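Local coordinates for lysosome-associated membrane glycoprotein 2 (Mus musculus, PDB 5GV3) that supports lysosome biogenesis and autophagy and regulates lysosomal pH by directly inhibiting the proton channel TMEM175, at residues T12-W18 and I143-V149; I86-Y90 and P135-Y140; L119-F123 and V154-E158. All coordinates share one frame; numbering follows the deposited sequence.

Interaction 1: T12-W18 and I143-V149. With ZN (zinc ion), chain C; NAG (2-acetamido-2-deoxy-beta-D-glucopyranose), chain L.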
loop_
_atom_site.group_PDB
_atom_site.type_symbol
_atom_site.label_atom_id
_atom_site.label_comp_id
_atom_site.label_asym_id
_atom_site.label_seq_id
_atom_site.Cartn_x
_atom_site.Cartn_y
_atom_site.Cartn_z
ATOM N N THR A 12 -2.978 12.035 16.748
ATOM C CA THR A 12 -2.835 11.323 15.490
ATOM C C THR A 12 -2.523 12.282 14.345
ATOM O O THR A 12 -3.235 13.266 14.152
ATOM C CB THR A 12 -4.123 10.563 15.150
ATOM O OG1 THR A 12 -4.381 9.581 16.160
ATOM C CG2 THR A 12 -4.005 9.883 13.789
ATOM N N CYS A 13 -1.464 12.002 13.585
ATOM C CA CYS A 13 -1.151 12.835 12.424
ATOM C C CYS A 13 -1.384 12.081 11.118
ATOM O O CYS A 13 -1.483 12.694 10.061
ATOM C CB CYS A 13 0.287 13.355 12.485
ATOM S SG CYS A 13 1.531 12.149 12.964
ATOM N N LEU A 14 -1.496 10.757 11.198
ATOM C CA LEU A 14 -1.818 9.938 10.024
ATOM C C LEU A 14 -2.537 8.663 10.463
ATOM O O LEU A 14 -2.089 7.975 11.376
ATOM C CB LEU A 14 -0.562 9.583 9.224
ATOM C CG LEU A 14 -0.742 8.726 7.950
ATOM C CD1 LEU A 14 0.250 9.125 6.863
ATOM C CD2 LEU A 14 -0.649 7.211 8.214
ATOM N N TYR A 15 -3.658 8.360 9.820
ATOM C CA TYR A 15 -4.348 7.110 10.089
ATOM C C TYR A 15 -4.594 6.358 8.786
ATOM O O TYR A 15 -5.033 6.938 7.791
ATOM C CB TYR A 15 -5.673 7.336 10.823
ATOM C CG TYR A 15 -6.364 6.032 11.194
ATOM C CD1 TYR A 15 -6.061 5.379 12.382
ATOM C CD2 TYR A 15 -7.302 5.454 10.354
ATOM C CE1 TYR A 15 -6.674 4.192 12.724
ATOM C CE2 TYR A 15 -7.919 4.261 10.688
ATOM C CZ TYR A 15 -7.599 3.636 11.871
ATOM O OH TYR A 15 -8.207 2.445 12.206
ATOM N N ALA A 16 -4.295 5.063 8.793
ATOM C CA ALA A 16 -4.528 4.219 7.633
ATOM C C ALA A 16 -5.010 2.841 8.073
ATOM O O ALA A 16 -4.389 2.196 8.909
ATOM C CB ALA A 16 -3.261 4.106 6.796
ATOM N N GLU A 17 -6.143 2.424 7.519
ATOM C CA GLU A 17 -6.755 1.129 7.785
ATOM C C GLU A 17 -7.138 0.534 6.433
ATOM O O GLU A 17 -7.885 1.159 5.684
ATOM C CB GLU A 17 -7.960 1.335 8.724
ATOM C CG GLU A 17 -8.929 0.178 9.075
ATOM C CD GLU A 17 -10.111 0.667 9.973
ATOM O OE1 GLU A 17 -10.060 1.805 10.484
ATOM O OE2 GLU A 17 -11.105 -0.046 10.195
ATOM N N TRP A 18 -6.610 -0.646 6.105
ATOM C CA TRP A 18 -6.856 -1.236 4.788
ATOM C C TRP A 18 -6.379 -2.689 4.683
ATOM O O TRP A 18 -5.690 -3.195 5.569
ATOM C CB TRP A 18 -6.177 -0.395 3.698
ATOM C CG TRP A 18 -4.700 -0.631 3.546
ATOM C CD1 TRP A 18 -4.097 -1.297 2.528
ATOM C CD2 TRP A 18 -3.641 -0.208 4.430
ATOM N NE1 TRP A 18 -2.743 -1.323 2.716
ATOM C CE2 TRP A 18 -2.430 -0.660 3.870
ATOM C CE3 TRP A 18 -3.602 0.498 5.632
ATOM C CZ2 TRP A 18 -1.192 -0.428 4.465
ATOM C CZ3 TRP A 18 -2.366 0.730 6.226
ATOM C CH2 TRP A 18 -1.181 0.265 5.641
ATOM N N ILE A 143 -10.602 0.195 2.950
ATOM C CA ILE A 143 -9.745 1.356 3.171
ATOM C C ILE A 143 -10.415 2.441 3.995
ATOM O O ILE A 143 -11.491 2.913 3.640
ATOM C CB ILE A 143 -9.293 1.972 1.826
ATOM C CG1 ILE A 143 -8.560 0.930 0.981
ATOM C CG2 ILE A 143 -8.438 3.218 2.062
ATOM C CD1 ILE A 143 -8.371 1.344 -0.479
ATOM N N HIS A 144 -9.788 2.805 5.112
ATOM C CA HIS A 144 -10.151 4.006 5.854
ATOM C C HIS A 144 -8.875 4.816 6.022
ATOM O O HIS A 144 -7.977 4.410 6.762
ATOM C CB HIS A 144 -10.766 3.657 7.211
ATOM C CG HIS A 144 -12.082 2.959 7.100
ATOM N ND1 HIS A 144 -12.180 1.610 6.818
ATOM C CD2 HIS A 144 -13.352 3.419 7.167
ATOM C CE1 HIS A 144 -13.454 1.269 6.753
ATOM N NE2 HIS A 144 -14.187 2.349 6.960
ATOM N N LEU A 145 -8.791 5.962 5.357
ATOM C CA LEU A 145 -7.529 6.680 5.303
ATOM C C LEU A 145 -7.642 8.178 5.548
ATOM O O LEU A 145 -8.555 8.828 5.046
ATOM C CB LEU A 145 -6.868 6.439 3.946
ATOM C CG LEU A 145 -5.612 7.245 3.609
ATOM C CD1 LEU A 145 -4.498 6.931 4.584
ATOM C CD2 LEU A 145 -5.170 6.939 2.192
ATOM N N GLN A 146 -6.718 8.712 6.339
ATOM C CA GLN A 146 -6.523 10.158 6.407
ATOM C C GLN A 146 -5.064 10.506 6.666
ATOM O O GLN A 146 -4.499 10.170 7.704
ATOM C CB GLN A 146 -7.401 10.810 7.477
ATOM C CG GLN A 146 -7.279 12.341 7.439
ATOM C CD GLN A 146 -8.130 13.059 8.478
ATOM O OE1 GLN A 146 -8.667 12.446 9.401
ATOM N NE2 GLN A 146 -8.266 14.368 8.315
ATOM N N ALA A 147 -4.449 11.146 5.682
ATOM C CA ALA A 147 -3.128 11.720 5.852
ATOM C C ALA A 147 -3.286 13.159 6.314
ATOM O O ALA A 147 -4.351 13.759 6.130
ATOM C CB ALA A 147 -2.341 11.651 4.562
ATOM N N PHE A 148 -2.240 13.691 6.937
ATOM C CA PHE A 148 -2.224 15.071 7.400
ATOM C C PHE A 148 -3.436 15.346 8.277
ATOM O O PHE A 148 -4.310 16.131 7.925
ATOM C CB PHE A 148 -2.167 16.035 6.211
ATOM C CG PHE A 148 -1.107 15.677 5.200
ATOM C CD1 PHE A 148 0.231 15.929 5.459
ATOM C CD2 PHE A 148 -1.449 15.084 3.996
ATOM C CE1 PHE A 148 1.209 15.591 4.539
ATOM C CE2 PHE A 148 -0.478 14.747 3.064
ATOM C CZ PHE A 148 0.854 15.000 3.336
ATOM N N VAL A 149 -3.489 14.665 9.414
ATOM C CA VAL A 149 -4.583 14.837 10.345
ATOM C C VAL A 149 -4.352 16.101 11.161
ATOM O O VAL A 149 -3.288 16.285 11.748
ATOM C CB VAL A 149 -4.708 13.637 11.284
ATOM C CG1 VAL A 149 -5.896 13.819 12.208
ATOM C CG2 VAL A 149 -4.842 12.347 10.476
HETATM ZN ZN ZN C . -11.818 1.444 11.373
HETATM C C1 NAG L . -4.790 6.204 17.124
HETATM C C2 NAG L . -6.203 5.777 17.581
HETATM C C3 NAG L . -6.764 6.732 18.640
HETATM C C4 NAG L . -5.758 6.924 19.767
HETATM C C5 NAG L . -4.408 7.348 19.194
HETATM C C6 NAG L . -3.335 7.474 20.249
HETATM C C7 NAG L . -7.592 6.495 15.577
HETATM C C8 NAG L . -7.081 7.908 15.684
HETATM N N2 NAG L . -7.143 5.587 16.468
HETATM O O3 NAG L . -7.988 6.227 19.159
HETATM O O4 NAG L . -6.227 7.920 20.668
HETATM O O5 NAG L . -3.952 6.356 18.266
HETATM O O6 NAG L . -2.573 6.276 20.343
HETATM O O7 NAG L . -8.392 6.179 14.702
HETATM O O HOH W 1 0.069 12.802 7.737
HETATM O O HOH W 2 -11.686 3.416 12.053
#
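Tyr-15 and Glu-17 pair with Gln-146 and His-144 as successive hydrogen-bonded pairs of an antiparallel ladder, the two strands running at 169° to each other. Each pair exchanges two backbone bonds, the shortest from His-144 N to Glu-17 O at 2.6 Å. Past the end of the regular ladder comes one more bond, from Val-149 N to Cys-13 O (2.9 Å). The same Cys-13 O takes a hydrogen bond from a water that also accepts from Phe-148 N, so this carbonyl has a direct bond from Val-149 N and a water-mediated one from Phe-148 N.

The polar face carries Tyr-15, Glu-17, His-144 and Gln-146, whose OE1 is hydrogen-bonded to Ser-155 N. With CG anti to the backbone N (chi1 173°) and the rest of its chain extended, Glu-17 lies alongside the His-144 ring, its carboxylate turned 31° from the ring plane. Both oxygens chelate the zinc ion, OE1 and OE2 each at 2.0 Å from it, and a water is a further ligand. Tyr-15 OH donates to Glu-17 OE1 at 2.6 Å, which probably steadies this first-shell carboxylate. The acetamide oxygen O7 of the glycan lies over one face of the Tyr-15 ring, 3.3 Å from Tyr-15 CE1.

Apolar contacts lie on the other face, where Leu-145 CD1 packs on Ala-16 CB (3.8 Å). Beyond the ladder, Val-149 CB presses on Thr-12 O (3.2 Å).

Strand 2-8 flanks 11-28 on its far side from 136-146, Cys-13 is disulfide-bonded to Cys-51, and the apolar face meets Ile-60 of strand 59-64 and Phe-74 of strand 68-76.

Interaction 2: I86-Y90 and P135-Y140. With NAG (2-acetamido-2-deoxy-beta-D-glucopyranose), chain M.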
loop_
_atom_site.group_PDB
_atom_site.type_symbol
_atom_site.label_atom_id
_atom_site.label_comp_id
_atom_site.label_asym_id
_atom_site.label_seq_id
_atom_site.Cartn_x
_atom_site.Cartn_y
_atom_site.Cartn_z
ATOM N N ILE A 86 2.908 4.673 -5.400
ATOM C CA ILE A 86 2.721 3.375 -4.792
ATOM C C ILE A 86 3.724 2.422 -5.427
ATOM O O ILE A 86 3.765 2.272 -6.646
ATOM C CB ILE A 86 1.295 2.844 -4.978
ATOM C CG1 ILE A 86 0.284 3.811 -4.364
ATOM C CG2 ILE A 86 1.156 1.458 -4.356
ATOM C CD1 ILE A 86 -1.157 3.445 -4.644
ATOM N N VAL A 87 4.564 1.820 -4.595
ATOM C CA VAL A 87 5.622 0.948 -5.085
ATOM C C VAL A 87 5.651 -0.377 -4.331
ATOM O O VAL A 87 5.604 -0.414 -3.099
ATOM C CB VAL A 87 6.999 1.620 -4.953
ATOM C CG1 VAL A 87 8.102 0.642 -5.302
ATOM C CG2 VAL A 87 7.081 2.852 -5.840
ATOM N N LEU A 88 5.733 -1.464 -5.086
ATOM C CA LEU A 88 5.910 -2.794 -4.527
ATOM C C LEU A 88 7.277 -3.337 -4.923
ATOM O O LEU A 88 7.661 -3.274 -6.091
ATOM C CB LEU A 88 4.813 -3.740 -5.012
ATOM C CG LEU A 88 4.909 -5.194 -4.553
ATOM C CD1 LEU A 88 4.488 -5.306 -3.107
ATOM C CD2 LEU A 88 4.053 -6.093 -5.430
ATOM N N SER A 89 8.020 -3.846 -3.948
ATOM C CA SER A 89 9.284 -4.518 -4.230
ATOM C C SER A 89 9.218 -5.945 -3.732
ATOM O O SER A 89 8.819 -6.199 -2.593
ATOM C CB SER A 89 10.466 -3.790 -3.593
ATOM O OG SER A 89 10.543 -2.457 -4.054
ATOM N N TYR A 90 9.566 -6.886 -4.596
ATOM C CA TYR A 90 9.571 -8.280 -4.190
ATOM C C TYR A 90 10.878 -8.966 -4.566
ATOM O O TYR A 90 11.508 -8.642 -5.572
ATOM C CB TYR A 90 8.367 -9.034 -4.760
ATOM C CG TYR A 90 8.238 -9.077 -6.263
ATOM C CD1 TYR A 90 7.632 -8.039 -6.957
ATOM C CD2 TYR A 90 8.691 -10.174 -6.985
ATOM C CE1 TYR A 90 7.489 -8.086 -8.327
ATOM C CE2 TYR A 90 8.559 -10.228 -8.362
ATOM C CZ TYR A 90 7.955 -9.185 -9.027
ATOM O OH TYR A 90 7.822 -9.239 -10.395
ATOM N N PRO A 135 4.101 -7.812 -14.261
ATOM C CA PRO A 135 3.557 -9.118 -13.868
ATOM C C PRO A 135 2.879 -9.143 -12.503
ATOM O O PRO A 135 2.807 -10.210 -11.898
ATOM C CB PRO A 135 4.803 -9.996 -13.830
ATOM C CG PRO A 135 5.858 -9.065 -13.323
ATOM C CD PRO A 135 5.518 -7.689 -13.871
ATOM N N VAL A 136 2.381 -8.007 -12.029
ATOM C CA VAL A 136 1.789 -7.971 -10.695
ATOM C C VAL A 136 0.360 -7.432 -10.710
ATOM O O VAL A 136 0.091 -6.371 -11.265
ATOM C CB VAL A 136 2.629 -7.103 -9.738
ATOM C CG1 VAL A 136 1.993 -7.070 -8.367
ATOM C CG2 VAL A 136 4.065 -7.630 -9.645
ATOM N N VAL A 137 -0.562 -8.182 -10.115
ATOM C CA VAL A 137 -1.907 -7.667 -9.888
ATOM C C VAL A 137 -2.047 -7.226 -8.429
ATOM O O VAL A 137 -1.930 -8.046 -7.513
ATOM C CB VAL A 137 -2.971 -8.717 -10.241
ATOM C CG1 VAL A 137 -4.362 -8.242 -9.829
ATOM C CG2 VAL A 137 -2.928 -9.025 -11.729
ATOM N N GLN A 138 -2.279 -5.932 -8.218
ATOM C CA GLN A 138 -2.431 -5.378 -6.879
ATOM C C GLN A 138 -3.902 -5.174 -6.534
ATOM O O GLN A 138 -4.664 -4.619 -7.322
ATOM C CB GLN A 138 -1.674 -4.051 -6.762
ATOM C CG GLN A 138 -0.222 -4.148 -7.208
ATOM C CD GLN A 138 0.512 -2.828 -7.151
ATOM O OE1 GLN A 138 -0.043 -1.813 -6.735
ATOM N NE2 GLN A 138 1.772 -2.835 -7.576
ATOM N N LYS A 139 -4.306 -5.655 -5.362
ATOM C CA LYS A 139 -5.673 -5.446 -4.891
ATOM C C LYS A 139 -5.679 -4.761 -3.526
ATOM O O LYS A 139 -4.953 -5.158 -2.617
ATOM C CB LYS A 139 -6.435 -6.771 -4.833
ATOM C CG LYS A 139 -6.762 -7.363 -6.207
ATOM C CD LYS A 139 -7.582 -8.639 -6.069
ATOM C CE LYS A 139 -7.965 -9.222 -7.423
ATOM N NZ LYS A 139 -8.859 -8.293 -8.164
ATOM N N TYR A 140 -6.494 -3.717 -3.407
ATOM C CA TYR A 140 -6.630 -2.940 -2.173
ATOM C C TYR A 140 -8.106 -2.830 -1.800
ATOM O O TYR A 140 -8.943 -2.627 -2.679
ATOM C CB TYR A 140 -6.042 -1.533 -2.337
ATOM C CG TYR A 140 -4.637 -1.492 -2.897
ATOM C CD1 TYR A 140 -3.540 -1.583 -2.064
ATOM C CD2 TYR A 140 -4.409 -1.368 -4.264
ATOM C CE1 TYR A 140 -2.253 -1.547 -2.569
ATOM C CE2 TYR A 140 -3.110 -1.329 -4.778
ATOM C CZ TYR A 140 -2.039 -1.420 -3.912
ATOM O OH TYR A 140 -0.740 -1.390 -4.366
HETATM C C1 NAG M . -7.045 -11.306 -2.567
HETATM C C2 NAG M . -7.663 -12.606 -2.036
HETATM C C3 NAG M . -8.951 -12.923 -2.790
HETATM C C4 NAG M . -9.893 -11.725 -2.761
HETATM C C5 NAG M . -9.179 -10.470 -3.256
HETATM C C6 NAG M . -10.022 -9.225 -3.121
HETATM C C7 NAG M . -6.202 -14.327 -1.060
HETATM C C8 NAG M . -5.252 -15.455 -1.341
HETATM N N2 NAG M . -6.728 -13.718 -2.131
HETATM O O3 NAG M . -9.586 -14.052 -2.204
HETATM O O4 NAG M . -11.029 -11.984 -3.579
HETATM O O5 NAG M . -8.000 -10.248 -2.469
HETATM O O6 NAG M . -10.221 -8.910 -1.751
HETATM O O7 NAG M . -6.481 -13.980 0.084
HETATM O O HOH W 3 3.109 -0.225 -7.414
#
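Leu-88 and Val-136 meet near the middle of a contact between two strands from different sheets, whose axes come no nearer than 10.3 Å and are inclined at 125°. No backbone bond spans the gap; side chains fill it. Leu-88 reaches over with CG anti to its own N (chi1 177°) and sets CD2 against Val-136 CG1 at 3.7 Å. The other methyl of Val-136, CG2, faces Tyr-90, 3.7 Å from CE1, the two side chains arriving from opposite directions.

At the opposite end Ile-86 and Tyr-140 slide past one another, with Ile-86 CG2 lying 3.4 Å from Tyr-140 OH. That hydroxyl donates to Gln-138 OE1 (2.5 Å) from well above the amide plane, while the amide oxygen sits at the edge of the Tyr-140 ring, in its plane. Trp-70 also hydrogen-bonds to the hydroxyl. On the other branch of the Gln-138 amide, NE2 donates to a water 2.9 Å away, and this water in turn donates to Ile-86 O, forming a water-mediated link across the interface.

The packing gives way toward Pro-135, which is partly exposed and follows a cis peptide bond: its CG touches Tyr-90 OH at 3.5 Å, and a glycan rests against the proline. Lys-139 takes no part in the contact; its CD lies 3.7 Å from C5 of a second sugar and its NZ is hydrogen-bonded to Thr-130 OG1.

Hydrocarbon thus dominates, with the buried amide and phenol satisfied by one another, by Trp-70 and by a water, so the two sheets can be held face to face without a charged pair between them.

Interaction 3: L119-F123 and V154-E158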
loop_
_atom_site.group_PDB
_atom_site.type_symbol
_atom_site.label_atom_id
_atom_site.label_comp_id
_atom_site.label_asym_id
_atom_site.label_seq_id
_atom_site.Cartn_x
_atom_site.Cartn_y
_atom_site.Cartn_z
ATOM N N LEU A 119 -8.526 17.648 2.071
ATOM C CA LEU A 119 -8.040 17.721 3.429
ATOM C C LEU A 119 -9.237 17.637 4.351
ATOM O O LEU A 119 -10.378 17.744 3.900
ATOM C CB LEU A 119 -7.288 19.025 3.677
ATOM C CG LEU A 119 -5.776 18.969 3.835
ATOM C CD1 LEU A 119 -5.157 18.331 2.619
ATOM C CD2 LEU A 119 -5.234 20.373 4.050
ATOM N N ASP A 120 -8.969 17.434 5.634
ATOM C CA ASP A 120 -10.000 17.429 6.667
ATOM C C ASP A 120 -11.093 16.373 6.500
ATOM O O ASP A 120 -12.187 16.535 7.029
ATOM C CB ASP A 120 -10.656 18.810 6.732
ATOM C CG ASP A 120 -9.793 19.831 7.454
ATOM O OD1 ASP A 120 -8.776 19.429 8.062
ATOM O OD2 ASP A 120 -10.122 21.037 7.411
ATOM N N VAL A 121 -10.836 15.320 5.734
ATOM C CA VAL A 121 -11.821 14.249 5.625
ATOM C C VAL A 121 -11.138 12.896 5.737
ATOM O O VAL A 121 -9.926 12.778 5.554
ATOM C CB VAL A 121 -12.615 14.312 4.302
ATOM C CG1 VAL A 121 -13.249 15.687 4.119
ATOM C CG2 VAL A 121 -11.726 13.958 3.117
ATOM N N ILE A 122 -11.921 11.862 6.010
ATOM C CA ILE A 122 -11.374 10.518 5.974
ATOM C C ILE A 122 -11.824 9.862 4.678
ATOM O O ILE A 122 -13.002 9.909 4.321
ATOM C CB ILE A 122 -11.795 9.662 7.198
ATOM C CG1 ILE A 122 -11.264 8.229 7.058
ATOM C CG2 ILE A 122 -13.302 9.664 7.387
ATOM C CD1 ILE A 122 -11.013 7.541 8.381
ATOM N N PHE A 123 -10.871 9.311 3.936
ATOM C CA PHE A 123 -11.203 8.652 2.685
ATOM C C PHE A 123 -11.630 7.214 2.963
ATOM O O PHE A 123 -10.930 6.467 3.649
ATOM C CB PHE A 123 -10.022 8.685 1.716
ATOM C CG PHE A 123 -10.291 7.969 0.434
ATOM C CD1 PHE A 123 -11.131 8.520 -0.515
ATOM C CD2 PHE A 123 -9.716 6.734 0.181
ATOM C CE1 PHE A 123 -11.391 7.851 -1.699
ATOM C CE2 PHE A 123 -9.972 6.067 -1.002
ATOM C CZ PHE A 123 -10.812 6.629 -1.941
ATOM N N VAL A 154 -8.795 12.526 14.041
ATOM C CA VAL A 154 -9.266 12.142 12.724
ATOM C C VAL A 154 -10.638 12.768 12.454
ATOM O O VAL A 154 -11.460 12.929 13.362
ATOM C CB VAL A 154 -9.303 10.609 12.592
ATOM C CG1 VAL A 154 -9.962 10.175 11.293
ATOM C CG2 VAL A 154 -7.884 10.060 12.663
ATOM N N SER A 155 -10.835 13.183 11.209
ATOM C CA SER A 155 -12.058 13.843 10.774
ATOM C C SER A 155 -13.277 12.918 10.844
ATOM O O SER A 155 -13.153 11.699 10.714
ATOM C CB SER A 155 -11.863 14.362 9.344
ATOM O OG SER A 155 -13.089 14.749 8.752
ATOM N N LYS A 156 -14.450 13.504 11.063
ATOM C CA LYS A 156 -15.701 12.759 11.093
ATOM C C LYS A 156 -16.396 12.818 9.744
ATOM O O LYS A 156 -17.284 12.029 9.449
ATOM C CB LYS A 156 -16.596 13.318 12.202
ATOM C CG LYS A 156 -15.926 13.280 13.553
ATOM C CD LYS A 156 -16.882 13.697 14.644
ATOM C CE LYS A 156 -16.195 13.804 15.995
ATOM N NZ LYS A 156 -17.127 14.374 17.011
ATOM N N ASN A 157 -16.000 13.798 8.944
ATOM C CA ASN A 157 -16.466 13.961 7.566
ATOM C C ASN A 157 -15.847 12.906 6.617
ATOM O O ASN A 157 -14.626 12.739 6.594
ATOM C CB ASN A 157 -16.166 15.385 7.092
ATOM C CG ASN A 157 -16.823 16.440 7.971
ATOM O OD1 ASN A 157 -17.853 16.191 8.593
ATOM N ND2 ASN A 157 -16.229 17.626 8.017
ATOM N N GLU A 158 -16.693 12.178 5.877
ATOM C CA GLU A 158 -16.234 11.098 4.987
ATOM C C GLU A 158 -16.200 11.503 3.506
ATOM O O GLU A 158 -17.061 12.244 3.027
ATOM C CB GLU A 158 -17.145 9.840 5.094
ATOM C CG GLU A 158 -18.608 10.081 4.621
ATOM C CD GLU A 158 -19.579 8.863 4.649
ATOM O OE1 GLU A 158 -19.240 7.703 4.967
ATOM O OE2 GLU A 158 -20.742 9.074 4.282
#
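Ile-122 and Glu-158 form a parallel bridge, secured by a bond from Ile-122 N to Asn-157 O (2.9 Å), and the touching parts 120-122 and 154-158 run 73° apart end to end.

Ser-155 adds a side-chain tie. Its OG, anti to the backbone N (chi1 167°), points across and donates to Asp-120 O at 2.6 Å, approaching from above the carbonyl plane. Ser-155 OG also accepts a weak bond from Asn-157 N, 3.1 Å away, a contact to the amide two residues on that resembles an ST turn. Asn-157 O is hemmed in by carbon as well: Val-121 CB and Ile-122 CG2 each come within 3.4 Å of it. Val-121 and Asn-157 cross at about a right angle, CG1 of the valine 4.2 Å from CB of the asparagine.

A small apolar patch continues the contact, Ile-122 CD1 lying 4.1 Å from Val-154 CG1. Val-154 also leans on Tyr-15 and a glycan.

The disulfide Cys-125 to Cys-161 links the end of strand 122-125 to the residue following strand 158-160, a covalent tie a little further along. The arrangement is that of a short parallel bridge that adds an edge strand, 158-160, to the sheet beside strand 122-125 at the surface of the first lumenal domain.

Strand 136-146 runs through the set: its start makes interaction 2 and its end interaction 1, with centres about 20 Å apart, while strand 122-125 of interaction 3 is its neighbour in the sheet. Interactions 1 and 3 touch directly, their centres about 9 Å apart; Leu-145 O and Phe-123 N, 2.6 Å apart, probably form a hydrogen bond between the neighbouring strands. Interaction 2 instead joins this sheet to the four-stranded one, about 27 Å from interaction 3 between centres. The zinc ion on Glu-17 belongs to interaction 1; a different zinc lies about 5 Å from the side chain of Asn-157 in interaction 3. One glycan touches both 12-18 and Val-154.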